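Local coordinates for intramolecular trans-sialidase (Macrobdella decora, PDB 3SLI), which cleaves sialic acid from sialoglycoconjugates by an intramolecular trans-sialidase reaction, releasing 2,7-anhydro-Neu5Ac rather than free Neu5Ac, at residues M7-V12 and D23-A28. Residues are numbered along the deposited sequence; the frame is centred on the assembly and turned at random.
Sequences MEKNNV and DQEAGA
In the N-terminal concanavalin-like beta sandwich, the edge of one sheet meets the turn that leads into the short helix 28-31, and Met7 and Lys9 of strand 5-14 both reach Glu25 of that turn. Along its other edge this strand is paired, antiparallel, with 170-178: Met7 bonds through its backbone to Val177 and Lys9 to Ile175. No direct hydrogen bond joins the two segments.

Met7 is buried. Its chain runs straight out from the strand, with CG anti to the backbone N (chi1 -172°) and the next torsion extended as well, then turns at chi3, about the CG-SD bond, so that the terminal methyl does the touching. CE lies 3.4 Å from CB of Glu25 and 3.6 Å from CA of Ala28, with the Ala28 methyl a little further off; the methionine and glutamate chains cross at about a right angle. This places CE against a type I turn from Glu25 to Ala28, closed by the bond from Ala28 N to Glu25 O (3.0 Å). Gly27, the N-cap of the helix, also comes close to this methyl and is the nearest backbone neighbour of Met7.

Glu25 is bent at chi2 (-65°), which swings its carboxylate past Met7 toward the Lys9 side chain. There the lysine offers its aliphatic part: CE is 3.3 Å from OE2 of Glu25, whereas NZ stays 4.6 Å from that oxygen, too far for a salt bridge, although the opposite charges probably still attract. Lys9 also packs on Tyr20. The other carboxylate oxygen is tied to the strand through a water, which accepts from Glu8 N at 2.9 Å and donates to Glu25 OE1 at 3.1 Å.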
ATOM      1  N   MET A   7       5.628  -4.326 -39.600  1.00 16.62           N
ATOM      2  CA  MET A   7       6.430  -5.488 -39.260  1.00 15.07           C
ATOM      3  C   MET A   7       5.728  -6.306 -38.184  1.00 15.76           C
ATOM      4  O   MET A   7       5.085  -5.748 -37.298  1.00 16.41           O
ATOM      5  CB  MET A   7       7.778  -4.983 -38.727  1.00 16.87           C
ATOM      6  CG  MET A   7       8.850  -6.019 -38.484  1.00 17.09           C
ATOM      7  SD  MET A   7      10.352  -5.215 -37.827  1.00 20.14           S
ATOM      8  CE  MET A   7      11.160  -4.658 -39.348  1.00 15.23           C
ATOM      9  N   GLU A   8       5.829  -7.625 -38.286  1.00 17.26           N
ATOM     10  CA  GLU A   8       5.236  -8.520 -37.308  1.00 18.52           C
ATOM     11  C   GLU A   8       6.138  -9.730 -37.203  1.00 18.99           C
ATOM     12  O   GLU A   8       6.695 -10.191 -38.203  1.00 18.58           O
ATOM     13  CB  GLU A   8       3.821  -8.943 -37.705  1.00 22.85           C
ATOM     14  CG  GLU A   8       3.166  -9.841 -36.661  1.00 32.81           C
ATOM     15  CD  GLU A   8       1.726 -10.204 -36.975  1.00 38.92           C
ATOM     16  OE1 GLU A   8       0.981  -9.347 -37.496  1.00 39.14           O
ATOM     17  OE2 GLU A   8       1.332 -11.351 -36.670  1.00 45.30           O
ATOM     18  N   LYS A   9       6.314 -10.221 -35.984  1.00 19.32           N
ATOM     19  CA  LYS A   9       7.162 -11.377 -35.740  1.00 19.97           C
ATOM     20  C   LYS A   9       6.527 -12.162 -34.601  1.00 19.07           C
ATOM     21  O   LYS A   9       5.847 -11.587 -33.745  1.00 17.05           O
ATOM     22  CB  LYS A   9       8.575 -10.918 -35.369  1.00 21.83           C
ATOM     23  CG  LYS A   9       9.683 -11.855 -35.816  1.00 29.16           C
ATOM     24  CD  LYS A   9       9.857 -11.841 -37.329  1.00 28.40           C
ATOM     25  CE  LYS A   9      11.023 -12.714 -37.746  1.00 30.79           C
ATOM     26  NZ  LYS A   9      10.872 -14.106 -37.252  1.00 35.33           N
ATOM     27  N   ASN A  10       6.784 -13.461 -34.561  1.00 18.46           N
ATOM     28  CA  ASN A  10       6.179 -14.312 -33.551  1.00 22.39           C
ATOM     29  C   ASN A  10       7.137 -15.383 -33.017  1.00 20.57           C
ATOM     30  O   ASN A  10       7.983 -15.889 -33.753  1.00 18.73           O
ATOM     31  CB  ASN A  10       4.919 -14.947 -34.162  1.00 29.60           C
ATOM     32  CG  ASN A  10       4.273 -15.966 -33.260  1.00 35.76           C
ATOM     33  OD1 ASN A  10       4.327 -17.167 -33.529  1.00 38.47           O
ATOM     34  ND2 ASN A  10       3.640 -15.500 -32.191  1.00 42.16           N
ATOM     35  N   ASN A  11       7.008 -15.689 -31.723  1.00 18.26           N
ATOM     36  CA  ASN A  11       7.813 -16.700 -31.030  1.00 18.05           C
ATOM     37  C   ASN A  11       9.318 -16.634 -31.283  1.00 17.45           C
ATOM     38  O   ASN A  11       9.915 -17.572 -31.808  1.00 17.81           O
ATOM     39  CB  ASN A  11       7.277 -18.109 -31.328  1.00 23.96           C
ATOM     40  CG  ASN A  11       5.805 -18.272 -30.945  1.00 35.32           C
ATOM     41  OD1 ASN A  11       5.277 -17.532 -30.107  1.00 40.66           O
ATOM     42  ND2 ASN A  11       5.134 -19.235 -31.567  1.00 40.78           N
ATOM     43  N   VAL A  12       9.933 -15.534 -30.865  1.00 14.68           N
ATOM     44  CA  VAL A  12      11.363 -15.342 -31.055  1.00 16.17           C
ATOM     45  C   VAL A  12      12.145 -15.528 -29.750  1.00 18.12           C
ATOM     46  O   VAL A  12      11.967 -14.767 -28.792  1.00 16.86           O
ATOM     47  CB  VAL A  12      11.658 -13.924 -31.616  1.00 18.58           C
ATOM     48  CG1 VAL A  12      13.144 -13.761 -31.863  1.00 18.00           C
ATOM     49  CG2 VAL A  12      10.857 -13.672 -32.899  1.00 17.22           C
ATOM     50  N   ASP A  23      16.694  -6.519 -39.307  1.00 17.06           N
ATOM     51  CA  ASP A  23      17.143  -5.743 -40.457  1.00 20.31           C
ATOM     52  C   ASP A  23      16.689  -6.310 -41.807  1.00 20.76           C
ATOM     53  O   ASP A  23      16.484  -5.546 -42.745  1.00 23.56           O
ATOM     54  CB  ASP A  23      18.679  -5.595 -40.443  1.00 22.20           C
ATOM     55  CG  ASP A  23      19.201  -4.830 -39.219  1.00 25.20           C
ATOM     56  OD1 ASP A  23      18.389  -4.287 -38.447  1.00 25.83           O
ATOM     57  OD2 ASP A  23      20.437  -4.769 -39.031  1.00 29.34           O
ATOM     58  N   GLN A  24      16.530  -7.631 -41.909  1.00 21.07           N
ATOM     59  CA  GLN A  24      16.110  -8.239 -43.173  1.00 25.76           C
ATOM     60  C   GLN A  24      14.597  -8.300 -43.406  1.00 24.74           C
ATOM     61  O   GLN A  24      14.160  -8.781 -44.455  1.00 26.05           O
ATOM     62  CB  GLN A  24      16.752  -9.630 -43.389  1.00 31.55           C
ATOM     63  CG  GLN A  24      16.231 -10.812 -42.518  1.00 45.95           C
ATOM     64  CD  GLN A  24      14.845 -11.387 -42.914  1.00 51.38           C
ATOM     65  OE1 GLN A  24      14.118 -11.910 -42.061  1.00 53.56           O
ATOM     66  NE2 GLN A  24      14.499 -11.310 -44.198  1.00 53.05           N
ATOM     67  N   GLU A  25      13.801  -7.846 -42.438  1.00 21.33           N
ATOM     68  CA  GLU A  25      12.349  -7.861 -42.594  1.00 19.38           C
ATOM     69  C   GLU A  25      11.955  -6.911 -43.719  1.00 18.43           C
ATOM     70  O   GLU A  25      12.562  -5.850 -43.886  1.00 17.51           O
ATOM     71  CB  GLU A  25      11.643  -7.445 -41.299  1.00 21.17           C
ATOM     72  CG  GLU A  25      11.839  -8.408 -40.132  1.00 20.21           C
ATOM     73  CD  GLU A  25      11.223  -9.769 -40.381  1.00 21.43           C
ATOM     74  OE1 GLU A  25      10.028  -9.830 -40.751  1.00 24.67           O
ATOM     75  OE2 GLU A  25      11.934 -10.777 -40.205  1.00 19.91           O
ATOM     76  N   ALA A  26      10.921  -7.281 -44.471  1.00 19.38           N
ATOM     77  CA  ALA A  26      10.452  -6.475 -45.593  1.00 16.87           C
ATOM     78  C   ALA A  26      10.157  -5.023 -45.218  1.00 17.11           C
ATOM     79  O   ALA A  26      10.453  -4.099 -45.991  1.00 18.97           O
ATOM     80  CB  ALA A  26       9.218  -7.126 -46.226  1.00 16.30           C
ATOM     81  N   GLY A  27       9.634  -4.816 -44.013  1.00 15.84           N
ATOM     82  CA  GLY A  27       9.292  -3.477 -43.570  1.00 14.53           C
ATOM     83  C   GLY A  27      10.339  -2.723 -42.769  1.00 15.00           C
ATOM     84  O   GLY A  27      10.061  -1.622 -42.290  1.00 15.21           O
ATOM     85  N   ALA A  28      11.544  -3.279 -42.651  1.00 15.91           N
ATOM     86  CA  ALA A  28      12.617  -2.625 -41.896  1.00 14.75           C
ATOM     87  C   ALA A  28      12.873  -1.207 -42.393  1.00 15.93           C
ATOM     88  O   ALA A  28      12.999  -0.281 -41.590  1.00 15.83           O
ATOM     89  CB  ALA A  28      13.892  -3.456 -41.940  1.00 12.84           C
TER
HETATM   90  O   HOH W   1       7.255  -8.443 -40.676  1.00 21.75           O